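Local coordinates for Tle cognate immunity protein 4 C-terminal domain-containing protein (Pseudomonas aeruginosa PAO1, PDB 4R1D) that probably protects the bacterium from its own type VI secretion effector, the lipase Tle4, by binding the enzyme as its cognate immunity protein Tli4, at residues L257-A262 and T290-I295; G12-D17 and F178-S183; T211-K216 and E286-I291; P19-I24 and F170-G175. All coordinates share one frame; numbering follows the deposited sequence.

Contact 1: L257-A262 and T290-I295; sequences LTAGLA and TIVDSI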
loop_
_atom_site.group_PDB
_atom_site.type_symbol
_atom_site.label_atom_id
_atom_site.label_comp_id
_atom_site.label_asym_id
_atom_site.label_seq_id
_atom_site.Cartn_x
_atom_site.Cartn_y
_atom_site.Cartn_z
ATOM N N LEU B 257 -0.461 3.028 24.032
ATOM C CA LEU B 257 -1.575 3.953 23.849
ATOM C C LEU B 257 -1.104 5.163 23.062
ATOM O O LEU B 257 -0.077 5.743 23.367
ATOM C CB LEU B 257 -2.108 4.423 25.208
ATOM C CG LEU B 257 -3.583 4.802 25.347
ATOM C CD1 LEU B 257 -4.446 3.565 25.239
ATOM C CD2 LEU B 257 -3.825 5.489 26.684
ATOM N N THR B 258 -1.860 5.551 22.045
ATOM C CA THR B 258 -1.506 6.769 21.342
ATOM C C THR B 258 -2.721 7.685 21.231
ATOM O O THR B 258 -3.866 7.227 21.180
ATOM C CB THR B 258 -0.937 6.505 19.914
ATOM O OG1 THR B 258 -1.917 5.821 19.121
ATOM C CG2 THR B 258 0.353 5.669 19.980
ATOM N N ALA B 259 -2.438 8.976 21.223
ATOM C CA ALA B 259 -3.426 9.999 20.919
ATOM C C ALA B 259 -2.746 10.976 19.979
ATOM O O ALA B 259 -1.578 11.329 20.168
ATOM C CB ALA B 259 -3.887 10.708 22.208
ATOM N N GLY B 260 -3.462 11.410 18.948
ATOM C CA GLY B 260 -2.870 12.310 17.973
ATOM C C GLY B 260 -3.912 13.264 17.443
ATOM O O GLY B 260 -5.078 12.910 17.332
ATOM N N LEU B 261 -3.486 14.481 17.141
ATOM C CA LEU B 261 -4.367 15.456 16.524
ATOM C C LEU B 261 -3.617 16.092 15.376
ATOM O O LEU B 261 -2.524 16.624 15.557
ATOM C CB LEU B 261 -4.786 16.518 17.543
ATOM C CG LEU B 261 -5.723 17.610 17.023
ATOM C CD1 LEU B 261 -7.098 17.038 16.832
ATOM C CD2 LEU B 261 -5.773 18.773 18.026
ATOM N N ALA B 262 -4.195 16.025 14.185
ATOM C CA ALA B 262 -3.535 16.583 13.013
ATOM C C ALA B 262 -4.444 17.548 12.261
ATOM O O ALA B 262 -5.666 17.368 12.219
ATOM C CB ALA B 262 -3.110 15.490 12.089
ATOM N N THR B 290 -7.624 19.039 26.788
ATOM C CA THR B 290 -8.896 18.643 27.384
ATOM C C THR B 290 -9.229 17.184 27.049
ATOM O O THR B 290 -9.610 16.401 27.924
ATOM C CB THR B 290 -10.027 19.603 26.956
ATOM O OG1 THR B 290 -9.656 20.946 27.309
ATOM C CG2 THR B 290 -11.344 19.236 27.645
ATOM N N ILE B 291 -9.058 16.811 25.785
ATOM C CA ILE B 291 -9.278 15.422 25.389
ATOM C C ILE B 291 -8.280 14.452 26.021
ATOM O O ILE B 291 -8.664 13.440 26.600
ATOM C CB ILE B 291 -9.246 15.252 23.860
ATOM C CG1 ILE B 291 -10.444 15.948 23.218
ATOM C CG2 ILE B 291 -9.287 13.778 23.501
ATOM C CD1 ILE B 291 -10.415 15.920 21.703
ATOM N N VAL B 292 -6.991 14.746 25.887
ATOM C CA VAL B 292 -5.964 13.823 26.369
ATOM C C VAL B 292 -6.065 13.639 27.883
ATOM O O VAL B 292 -5.958 12.536 28.390
ATOM C CB VAL B 292 -4.553 14.302 25.953
ATOM C CG1 VAL B 292 -3.464 13.567 26.726
ATOM C CG2 VAL B 292 -4.373 14.128 24.428
ATOM N N ASP B 293 -6.312 14.723 28.600
ATOM C CA ASP B 293 -6.400 14.636 30.052
ATOM C C ASP B 293 -7.620 13.835 30.525
ATOM O O ASP B 293 -7.720 13.507 31.701
ATOM C CB ASP B 293 -6.389 16.030 30.678
ATOM C CG ASP B 293 -5.015 16.669 30.657
ATOM O OD1 ASP B 293 -3.998 15.938 30.652
ATOM O OD2 ASP B 293 -4.953 17.915 30.648
ATOM N N SER B 294 -8.532 13.509 29.608
ATOM C CA SER B 294 -9.707 12.711 29.947
ATOM C C SER B 294 -9.489 11.206 29.753
ATOM O O SER B 294 -10.371 10.407 30.055
ATOM C CB SER B 294 -10.930 13.172 29.142
ATOM O OG SER B 294 -10.946 12.606 27.839
ATOM N N ILE B 295 -8.326 10.820 29.231
ATOM C CA ILE B 295 -8.040 9.408 28.981
ATOM C C ILE B 295 -7.734 8.659 30.272
ATOM O O ILE B 295 -6.829 9.038 31.023
ATOM C CB ILE B 295 -6.831 9.243 28.034
ATOM C CG1 ILE B 295 -7.109 9.953 26.700
ATOM C CG2 ILE B 295 -6.468 7.765 27.874
ATOM C CD1 ILE B 295 -5.899 9.989 25.750
#

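Contact 2: G12-D17 and F178-S183; sequences GRFLID and FEFRSS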
loop_
_atom_site.group_PDB
_atom_site.type_symbol
_atom_site.label_atom_id
_atom_site.label_comp_id
_atom_site.label_asym_id
_atom_site.label_seq_id
_atom_site.Cartn_x
_atom_site.Cartn_y
_atom_site.Cartn_z
ATOM N N GLY B 12 -12.427 -0.149 24.094
ATOM C CA GLY B 12 -11.549 -1.181 24.629
ATOM C C GLY B 12 -11.576 -1.147 26.148
ATOM O O GLY B 12 -12.657 -1.212 26.746
ATOM N N ARG B 13 -10.404 -1.024 26.773
ATOM C CA ARG B 13 -10.315 -1.005 28.237
ATOM C C ARG B 13 -10.408 0.404 28.792
ATOM O O ARG B 13 -10.340 0.596 30.008
ATOM C CB ARG B 13 -8.991 -1.633 28.719
ATOM C CG ARG B 13 -8.710 -3.032 28.181
ATOM C CD ARG B 13 -9.462 -4.133 28.933
ATOM N NE ARG B 13 -9.455 -5.405 28.203
ATOM C CZ ARG B 13 -9.940 -6.550 28.680
ATOM N NH1 ARG B 13 -10.452 -6.593 29.907
ATOM N NH2 ARG B 13 -9.912 -7.653 27.939
ATOM N N PHE B 14 -10.574 1.387 27.911
ATOM C CA PHE B 14 -10.398 2.784 28.298
ATOM C C PHE B 14 -11.648 3.651 28.184
ATOM O O PHE B 14 -12.619 3.278 27.535
ATOM C CB PHE B 14 -9.232 3.405 27.508
ATOM C CG PHE B 14 -7.887 2.881 27.938
ATOM C CD1 PHE B 14 -7.090 3.612 28.810
ATOM C CD2 PHE B 14 -7.450 1.635 27.516
ATOM C CE1 PHE B 14 -5.874 3.121 29.235
ATOM C CE2 PHE B 14 -6.226 1.132 27.943
ATOM C CZ PHE B 14 -5.442 1.876 28.800
ATOM N N LEU B 15 -11.594 4.813 28.828
ATOM C CA LEU B 15 -12.605 5.861 28.675
ATOM C C LEU B 15 -11.935 7.129 28.153
ATOM O O LEU B 15 -10.758 7.369 28.419
ATOM C CB LEU B 15 -13.242 6.192 30.034
ATOM C CG LEU B 15 -13.902 5.068 30.828
ATOM C CD1 LEU B 15 -14.334 5.598 32.197
ATOM C CD2 LEU B 15 -15.088 4.505 30.073
ATOM N N ILE B 16 -12.698 7.948 27.434
ATOM C CA ILE B 16 -12.228 9.240 26.970
ATOM C C ILE B 16 -13.441 10.139 26.780
ATOM O O ILE B 16 -14.517 9.656 26.438
ATOM C CB ILE B 16 -11.456 9.116 25.631
ATOM C CG1 ILE B 16 -10.702 10.411 25.327
ATOM C CG2 ILE B 16 -12.405 8.743 24.484
ATOM C CD1 ILE B 16 -9.790 10.316 24.091
ATOM N N ASP B 17 -13.274 11.441 27.007
ATOM C CA ASP B 17 -14.367 12.391 26.813
ATOM C C ASP B 17 -14.217 13.169 25.511
ATOM O O ASP B 17 -13.124 13.610 25.178
ATOM C CB ASP B 17 -14.432 13.379 27.987
ATOM C CG ASP B 17 -14.559 12.682 29.343
ATOM O OD1 ASP B 17 -14.936 11.496 29.400
ATOM O OD2 ASP B 17 -14.277 13.335 30.366
ATOM N N PHE B 178 -8.728 13.896 15.206
ATOM C CA PHE B 178 -8.123 13.305 16.392
ATOM C C PHE B 178 -8.199 11.794 16.273
ATOM O O PHE B 178 -9.191 11.260 15.792
ATOM C CB PHE B 178 -8.845 13.801 17.659
ATOM C CG PHE B 178 -8.413 13.101 18.923
ATOM C CD1 PHE B 178 -7.303 13.531 19.630
ATOM C CD2 PHE B 178 -9.124 12.012 19.406
ATOM C CE1 PHE B 178 -6.898 12.870 20.801
ATOM C CE2 PHE B 178 -8.728 11.350 20.559
ATOM C CZ PHE B 178 -7.611 11.774 21.253
ATOM N N GLU B 179 -7.155 11.099 16.702
ATOM C CA GLU B 179 -7.221 9.643 16.785
ATOM C C GLU B 179 -6.668 9.097 18.098
ATOM O O GLU B 179 -5.721 9.647 18.671
ATOM C CB GLU B 179 -6.555 8.959 15.587
ATOM C CG GLU B 179 -5.161 9.425 15.276
ATOM C CD GLU B 179 -4.332 8.325 14.610
ATOM O OE1 GLU B 179 -4.495 8.080 13.386
ATOM O OE2 GLU B 179 -3.530 7.697 15.327
ATOM N N PHE B 180 -7.271 7.995 18.543
ATOM C CA PHE B 180 -6.992 7.360 19.828
ATOM C C PHE B 180 -6.870 5.862 19.561
ATOM O O PHE B 180 -7.781 5.251 19.006
ATOM C CB PHE B 180 -8.170 7.667 20.778
ATOM C CG PHE B 180 -8.041 7.082 22.167
ATOM C CD1 PHE B 180 -6.823 7.040 22.820
ATOM C CD2 PHE B 180 -9.167 6.615 22.836
ATOM C CE1 PHE B 180 -6.725 6.522 24.111
ATOM C CE2 PHE B 180 -9.076 6.096 24.120
ATOM C CZ PHE B 180 -7.854 6.047 24.759
ATOM N N ARG B 181 -5.733 5.274 19.920
ATOM C CA ARG B 181 -5.503 3.852 19.658
ATOM C C ARG B 181 -4.903 3.180 20.878
ATOM O O ARG B 181 -4.135 3.807 21.612
ATOM C CB ARG B 181 -4.503 3.677 18.498
ATOM C CG ARG B 181 -4.932 4.307 17.190
ATOM C CD ARG B 181 -3.955 4.058 16.044
ATOM N NE ARG B 181 -4.421 4.850 14.914
ATOM C CZ ARG B 181 -5.409 4.478 14.109
ATOM N NH1 ARG B 181 -5.984 3.293 14.274
ATOM N NH2 ARG B 181 -5.814 5.287 13.136
ATOM N N SER B 182 -5.218 1.900 21.072
ATOM C CA SER B 182 -4.504 1.075 22.046
ATOM C C SER B 182 -4.185 -0.259 21.395
ATOM O O SER B 182 -4.965 -0.772 20.577
ATOM C CB SER B 182 -5.321 0.858 23.341
ATOM O OG SER B 182 -6.179 -0.267 23.239
ATOM N N SER B 183 -3.041 -0.820 21.761
ATOM C CA SER B 183 -2.600 -2.072 21.193
ATOM C C SER B 183 -1.789 -2.807 22.252
ATOM O O SER B 183 -0.876 -2.233 22.842
ATOM C CB SER B 183 -1.724 -1.779 19.968
ATOM O OG SER B 183 -1.165 -2.979 19.460
HETATM O O HOH W 1 -7.787 -1.091 25.475
#

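Contact 3: T211-K216 and E286-I291; sequences TLRKGK and ELWDTI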
loop_
_atom_site.group_PDB
_atom_site.type_symbol
_atom_site.label_atom_id
_atom_site.label_comp_id
_atom_site.label_asym_id
_atom_site.label_seq_id
_atom_site.Cartn_x
_atom_site.Cartn_y
_atom_site.Cartn_z
ATOM N N THR B 211 8.073 23.945 17.110
ATOM C CA THR B 211 7.644 23.026 18.144
ATOM C C THR B 211 6.898 23.810 19.213
ATOM O O THR B 211 7.436 24.754 19.783
ATOM C CB THR B 211 8.837 22.282 18.763
ATOM O OG1 THR B 211 9.423 21.431 17.769
ATOM C CG2 THR B 211 8.387 21.431 19.942
ATOM N N LEU B 212 5.655 23.429 19.477
ATOM C CA LEU B 212 4.874 24.101 20.516
ATOM C C LEU B 212 5.169 23.530 21.891
ATOM O O LEU B 212 5.078 24.236 22.895
ATOM C CB LEU B 212 3.370 24.012 20.236
ATOM C CG LEU B 212 2.855 24.635 18.936
ATOM C CD1 LEU B 212 1.350 24.461 18.801
ATOM C CD2 LEU B 212 3.235 26.108 18.857
ATOM N N ARG B 213 5.515 22.246 21.936
ATOM C CA ARG B 213 5.675 21.553 23.196
ATOM C C ARG B 213 6.373 20.220 22.995
ATOM O O ARG B 213 6.131 19.519 22.010
ATOM C CB ARG B 213 4.290 21.324 23.816
ATOM C CG ARG B 213 4.190 21.611 25.292
ATOM C CD ARG B 213 2.916 20.988 25.865
ATOM N NE ARG B 213 1.772 21.894 25.872
ATOM C CZ ARG B 213 0.520 21.493 26.091
ATOM N NH1 ARG B 213 0.261 20.204 26.288
ATOM N NH2 ARG B 213 -0.476 22.372 26.099
ATOM N N LYS B 214 7.245 19.866 23.929
ATOM C CA LYS B 214 7.897 18.562 23.899
ATOM C C LYS B 214 8.254 18.145 25.313
ATOM O O LYS B 214 8.996 18.847 25.999
ATOM C CB LYS B 214 9.161 18.595 23.032
ATOM C CG LYS B 214 10.025 17.341 23.177
ATOM C CD LYS B 214 11.293 17.410 22.337
ATOM C CE LYS B 214 12.103 16.132 22.486
ATOM N NZ LYS B 214 13.463 16.241 21.889
ATOM N N GLY B 215 7.731 17.007 25.755
ATOM C CA GLY B 215 8.091 16.501 27.064
ATOM C C GLY B 215 7.066 15.550 27.630
ATOM O O GLY B 215 6.282 14.965 26.892
ATOM N N LYS B 216 7.071 15.401 28.952
ATOM C CA LYS B 216 6.152 14.486 29.613
ATOM C C LYS B 216 4.745 15.061 29.694
ATOM O O LYS B 216 4.561 16.271 29.835
ATOM C CB LYS B 216 6.658 14.139 31.013
ATOM C CG LYS B 216 8.075 13.609 31.017
ATOM C CD LYS B 216 8.432 12.993 32.352
ATOM C CE LYS B 216 9.816 12.364 32.312
ATOM N NZ LYS B 216 10.190 11.797 33.643
ATOM N N GLU B 286 -5.762 23.815 23.789
ATOM C CA GLU B 286 -6.835 23.661 24.767
ATOM C C GLU B 286 -7.667 22.408 24.493
ATOM O O GLU B 286 -7.942 21.609 25.402
ATOM C CB GLU B 286 -7.740 24.893 24.765
ATOM C CG GLU B 286 -8.883 24.825 25.776
ATOM C CD GLU B 286 -9.746 26.080 25.762
ATOM O OE1 GLU B 286 -10.374 26.369 24.716
ATOM O OE2 GLU B 286 -9.781 26.778 26.798
ATOM N N LEU B 287 -8.070 22.246 23.238
ATOM C CA LEU B 287 -8.853 21.085 22.840
ATOM C C LEU B 287 -8.026 19.822 23.060
ATOM O O LEU B 287 -8.480 18.874 23.677
ATOM C CB LEU B 287 -9.312 21.205 21.380
ATOM C CG LEU B 287 -10.191 20.059 20.861
ATOM C CD1 LEU B 287 -11.493 19.938 21.660
ATOM C CD2 LEU B 287 -10.473 20.189 19.369
ATOM N N TRP B 288 -6.800 19.829 22.550
ATOM C CA TRP B 288 -5.855 18.734 22.767
ATOM C C TRP B 288 -5.736 18.328 24.246
ATOM O O TRP B 288 -5.961 17.174 24.601
ATOM C CB TRP B 288 -4.494 19.155 22.216
ATOM C CG TRP B 288 -3.343 18.258 22.575
ATOM C CD1 TRP B 288 -2.356 18.518 23.483
ATOM C CD2 TRP B 288 -3.043 16.977 22.012
ATOM N NE1 TRP B 288 -1.458 17.476 23.526
ATOM C CE2 TRP B 288 -1.855 16.518 22.626
ATOM C CE3 TRP B 288 -3.656 16.175 21.039
ATOM C CZ2 TRP B 288 -1.267 15.292 22.299
ATOM C CZ3 TRP B 288 -3.073 14.952 20.717
ATOM C CH2 TRP B 288 -1.892 14.525 21.349
ATOM N N ASP B 289 -5.379 19.270 25.109
ATOM C CA ASP B 289 -5.222 18.963 26.526
ATOM C C ASP B 289 -6.502 18.435 27.150
ATOM O O ASP B 289 -6.475 17.501 27.953
ATOM C CB ASP B 289 -4.747 20.186 27.314
ATOM C CG ASP B 289 -3.282 20.489 27.097
ATOM O OD1 ASP B 289 -2.513 19.538 26.869
ATOM O OD2 ASP B 289 -2.901 21.678 27.155
ATOM N N THR B 290 -7.624 19.039 26.788
ATOM C CA THR B 290 -8.896 18.643 27.384
ATOM C C THR B 290 -9.229 17.184 27.049
ATOM O O THR B 290 -9.610 16.401 27.924
ATOM C CB THR B 290 -10.027 19.603 26.956
ATOM O OG1 THR B 290 -9.656 20.946 27.309
ATOM C CG2 THR B 290 -11.344 19.236 27.645
ATOM N N ILE B 291 -9.058 16.811 25.785
ATOM C CA ILE B 291 -9.278 15.422 25.389
ATOM C C ILE B 291 -8.280 14.452 26.021
ATOM O O ILE B 291 -8.664 13.440 26.600
ATOM C CB ILE B 291 -9.246 15.252 23.860
ATOM C CG1 ILE B 291 -10.444 15.948 23.218
ATOM C CG2 ILE B 291 -9.287 13.778 23.501
ATOM C CD1 ILE B 291 -10.415 15.920 21.703
#

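Contact 4: P19-I24 and F170-G175; sequences PPDAVI and FPEHPG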
loop_
_atom_site.group_PDB
_atom_site.type_symbol
_atom_site.label_atom_id
_atom_site.label_comp_id
_atom_site.label_asym_id
_atom_site.label_seq_id
_atom_site.Cartn_x
_atom_site.Cartn_y
_atom_site.Cartn_z
ATOM N N PRO B 19 -16.398 16.114 22.752
ATOM C CA PRO B 19 -17.482 17.095 22.597
ATOM C C PRO B 19 -18.725 16.417 22.036
ATOM O O PRO B 19 -18.615 15.408 21.338
ATOM C CB PRO B 19 -16.934 18.090 21.568
ATOM C CG PRO B 19 -15.467 17.829 21.474
ATOM C CD PRO B 19 -15.219 16.433 21.930
ATOM N N PRO B 20 -19.911 16.975 22.316
ATOM C CA PRO B 20 -21.135 16.277 21.920
ATOM C C PRO B 20 -21.326 16.175 20.404
ATOM O O PRO B 20 -21.991 15.246 19.945
ATOM C CB PRO B 20 -22.243 17.130 22.558
ATOM C CG PRO B 20 -21.647 18.501 22.639
ATOM C CD PRO B 20 -20.184 18.281 22.939
ATOM N N ASP B 21 -20.759 17.106 19.642
ATOM C CA ASP B 21 -20.930 17.097 18.192
ATOM C C ASP B 21 -19.802 16.351 17.456
ATOM O O ASP B 21 -19.750 16.356 16.233
ATOM C CB ASP B 21 -21.064 18.524 17.650
ATOM C CG ASP B 21 -19.858 19.392 17.970
ATOM O OD1 ASP B 21 -19.195 19.129 18.996
ATOM O OD2 ASP B 21 -19.575 20.346 17.207
ATOM N N ALA B 22 -18.916 15.703 18.206
ATOM C CA ALA B 22 -17.809 14.956 17.603
ATOM C C ALA B 22 -18.355 13.855 16.702
ATOM O O ALA B 22 -19.310 13.164 17.066
ATOM C CB ALA B 22 -16.921 14.363 18.685
ATOM N N VAL B 23 -17.749 13.707 15.524
ATOM C CA VAL B 23 -18.106 12.652 14.583
ATOM C C VAL B 23 -17.067 11.543 14.729
ATOM O O VAL B 23 -15.883 11.764 14.465
ATOM C CB VAL B 23 -18.091 13.171 13.136
ATOM C CG1 VAL B 23 -18.474 12.060 12.162
ATOM C CG2 VAL B 23 -19.021 14.378 12.996
ATOM N N ILE B 24 -17.523 10.363 15.136
ATOM C CA ILE B 24 -16.645 9.289 15.616
ATOM C C ILE B 24 -16.747 8.038 14.743
ATOM O O ILE B 24 -17.840 7.563 14.444
ATOM C CB ILE B 24 -17.021 8.900 17.066
ATOM C CG1 ILE B 24 -16.930 10.120 17.986
ATOM C CG2 ILE B 24 -16.141 7.761 17.584
ATOM C CD1 ILE B 24 -17.661 9.938 19.316
ATOM N N PHE B 170 -14.367 17.267 14.124
ATOM C CA PHE B 170 -15.059 18.295 14.891
ATOM C C PHE B 170 -15.650 19.320 13.933
ATOM O O PHE B 170 -14.914 20.013 13.235
ATOM C CB PHE B 170 -14.071 18.981 15.839
ATOM C CG PHE B 170 -13.247 18.019 16.657
ATOM C CD1 PHE B 170 -13.661 17.634 17.923
ATOM C CD2 PHE B 170 -12.057 17.504 16.162
ATOM C CE1 PHE B 170 -12.915 16.743 18.676
ATOM C CE2 PHE B 170 -11.305 16.616 16.913
ATOM C CZ PHE B 170 -11.730 16.234 18.170
ATOM N N PRO B 171 -16.988 19.397 13.871
ATOM C CA PRO B 171 -17.652 20.336 12.957
ATOM C C PRO B 171 -17.047 21.739 13.005
ATOM O O PRO B 171 -16.831 22.350 11.953
ATOM C CB PRO B 171 -19.095 20.350 13.473
ATOM C CG PRO B 171 -19.300 18.962 13.985
ATOM C CD PRO B 171 -17.953 18.512 14.548
ATOM N N GLU B 172 -16.758 22.224 14.206
ATOM C CA GLU B 172 -16.221 23.571 14.409
ATOM C C GLU B 172 -14.767 23.732 13.961
ATOM O O GLU B 172 -14.278 24.858 13.821
ATOM C CB GLU B 172 -16.336 23.972 15.884
ATOM C CG GLU B 172 -17.763 24.042 16.400
ATOM C CD GLU B 172 -17.827 24.270 17.900
ATOM O OE1 GLU B 172 -16.801 24.054 18.582
ATOM O OE2 GLU B 172 -18.904 24.671 18.398
ATOM N N HIS B 173 -14.075 22.615 13.747
ATOM C CA HIS B 173 -12.667 22.662 13.362
ATOM C C HIS B 173 -12.389 21.896 12.077
ATOM O O HIS B 173 -11.794 20.815 12.104
ATOM C CB HIS B 173 -11.799 22.123 14.497
ATOM C CG HIS B 173 -12.035 22.807 15.805
ATOM N ND1 HIS B 173 -11.798 24.152 15.992
ATOM C CD2 HIS B 173 -12.491 22.336 16.990
ATOM C CE1 HIS B 173 -12.088 24.477 17.240
ATOM N NE2 HIS B 173 -12.514 23.394 17.864
ATOM N N PRO B 174 -12.809 22.462 10.939
ATOM C CA PRO B 174 -12.628 21.827 9.633
ATOM C C PRO B 174 -11.159 21.539 9.373
ATOM O O PRO B 174 -10.314 22.408 9.556
ATOM C CB PRO B 174 -13.134 22.891 8.650
ATOM C CG PRO B 174 -13.045 24.185 9.407
ATOM C CD PRO B 174 -13.375 23.816 10.818
ATOM N N GLY B 175 -10.859 20.323 8.942
ATOM C CA GLY B 175 -9.488 19.952 8.664
ATOM C C GLY B 175 -8.809 19.226 9.810
ATOM O O GLY B 175 -7.757 18.633 9.617
HETATM O O HOH W 2 -17.081 20.922 16.900
#

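Contact 1: L257-A262 and T290-I295
I295 lays its two branches over one face of strand 257-262, CG2 against L257 and CD1 against A259. This is helix-on-sheet packing within the C-terminal domain of the immunity protein: helix 281-292 lies on the sheet, and V292 of the helix and I295, at the end of the type I beta turn from V292, meet the strand through aliphatic groups alone. With CG1 anti to the carbonyl carbon (chi1 -59°) and CG2 anti to the backbone N, I295 spreads its branches toward two residues of one strand face. L257 and I295 lie side by side, pointing opposite ways, and their methyls L257 CD2 and I295 CG2 come to 3.7 Å. The small A259 lets the backbones draw together, its CA lying 7.1 Å from the CA of V292. Its methyl is touched by two side chains, with A259 CB 4.1 Å from V292 CG2 and at the same distance from I295 CD1. All four touching residues are buried. W243 of the adjacent strand 236-245 packs against L257, A259 and V292, while F14 and F180 border L257. T258 faces the other way and packs on W96 of the partner chain in the complex, so the strand has the helix on one face and the bound protein on the other. The turn that delivers I295 is pinned at the carbonyl of I291, which accepts from S294 N and from the S294 hydroxyl, S294 OG lying 2.7 Å from I291 O and only 16° out of the carbonyl plane.

Contact 2: G12-D17 and F178-S183
F180 and I16 bury the most surface here, with F14 next, and the three interlock as one hydrophobic row. I16 extends toward strand 178-183 with CG1 anti to the backbone N (chi1 -167°), which sets its terminal methyl over one face of the F180 ring. I16 CD1 sits 4.2 Å from the centroid of the F180 ring, 21° off the normal and offset toward the rim, a CH-pi contact. The same methyl also meets a second phenyl: I16 CD1 lies 3.8 Å from F178 CE2, so it is shared between two aromatic side chains of one strand. F14 approaches F180 differently, its CB coming to the ring edge near the plane, 4.1 Å from F180 CZ. Strands 14-17 and 178-183 run antiparallel at 172° with their axes 10.1 Å apart, a face-to-face packing of two sheets with no hydrogen bond passing directly between the segments. It joins the small sheet of strands 7-11, 14-18 and 296-297 to the long strand array. F164 adds an edge-to-face ring contact to F180. At the end of the row a water bridges the layers, accepting from R13 N at 2.9 Å and hydrogen-bonded to S182 OG. The opposite face of strand 178-183 is polar: R181 grips E179 side-on, NE to OE2 and NH2 to OE1, both oxygens met from above the carboxylate plane. There R181 also pairs with D67 of the partner chain, and E179 with R97 of that chain.

Contact 3: T211-K216 and E286-I291
Strand 209-214, the outermost strand at this end of the array, is tied to helix 281-292 by a salt bridge between R213 and D289. The arginine arrives end-on and gives one terminal nitrogen to each carboxylate oxygen. R213 NH2 lies 2.7 Å from D289 OD2, and R213 NH1 is 2.9 Å from D289 OD1 in a nearly straight bond (N-H...O 173°). Both oxygens use their syn lone pairs, and the two flat groups are almost coplanar, 13° apart, so the bidentate pairing fixes the rotation of the guanidinium. The R213 chain bends at chi3 (-92°) to reach the helix. It leaves the strand at a classic beta bulge, where L212 and R213 both face L228. W288 meets the arginine with its ring edge, W288 CD1 lying 4.2 Å from R213 NH1. E226 on strand 225-233 serves both residues, pairing with R213 NH1 and accepting from W288 NE1, so the R213 guanidinium is shared between two carboxylates, whose charged forms it probably stabilises. One turn back along the helix, E286 O accepts from T290 OG1 at 2.6 Å as well as from T290 N.

Contact 4: P19-I24 and F170-G175
Chi1 of 59° puts the D21 carboxylate between its own backbone N and carbonyl carbon, a crowded position from which it extends alongside the ring of P171. F170 takes the rotamer with CG anti to the carbonyl carbon (chi1 -50°), which swings its phenyl back toward P19 although its CB points away. P19 then meets the ring at its edge and in its plane, P19 CG lying 3.9 Å from F170 CE1. The side chains of D21 and P171 run antiparallel, so that the proline ring carbons face oxygens: P171 CD is 3.3 Å from the backbone D21 O, and P171 CG is 3.5 Å from D21 OD2. Two type I beta turns are brought together here, P19 to A22 and F170 to H173, with no direct hydrogen bond between them. A water joins them instead, donating to D21 OD2 at 2.6 Å and accepting from E172 N at 3.0 Å. The carboxylates D21 and E172 approach to 4.5 Å between D21 OD2 and E172 OE2, a proximity of like charge that might raise the proton affinity of one of them. The first turn leads into strand 23-30, which pairs with strand 162-169 through V23 and T169, and the second links strand 162-169 to strand 176-183. On helix 281-292, I291 packs against F170, and E283 and L287 against H173, while W6 packs against P19.

In the fold
Contacts 1 and 2 are fully buried, their centres about 8 Å apart, and are chiefly apolar; strands 256-263 and 176-183, on which they rest, are neighbours, and S294 OG meets D17 N where the two join. Contacts 3 and 4 are only partly buried, and polar groups enter: a bidentate ion pair in contact 3, a water bridge in contact 4. Helix 281-292 serves contacts 1 and 3, which share T290 and I291. I291 also connects to the others, packing on I16 and F178 of contact 2 and F170 of contact 4. Contacts 2 and 4 each join the N-terminal and C-terminal parts of the chain, whereas contacts 1 and 3 lie within the C-terminal part.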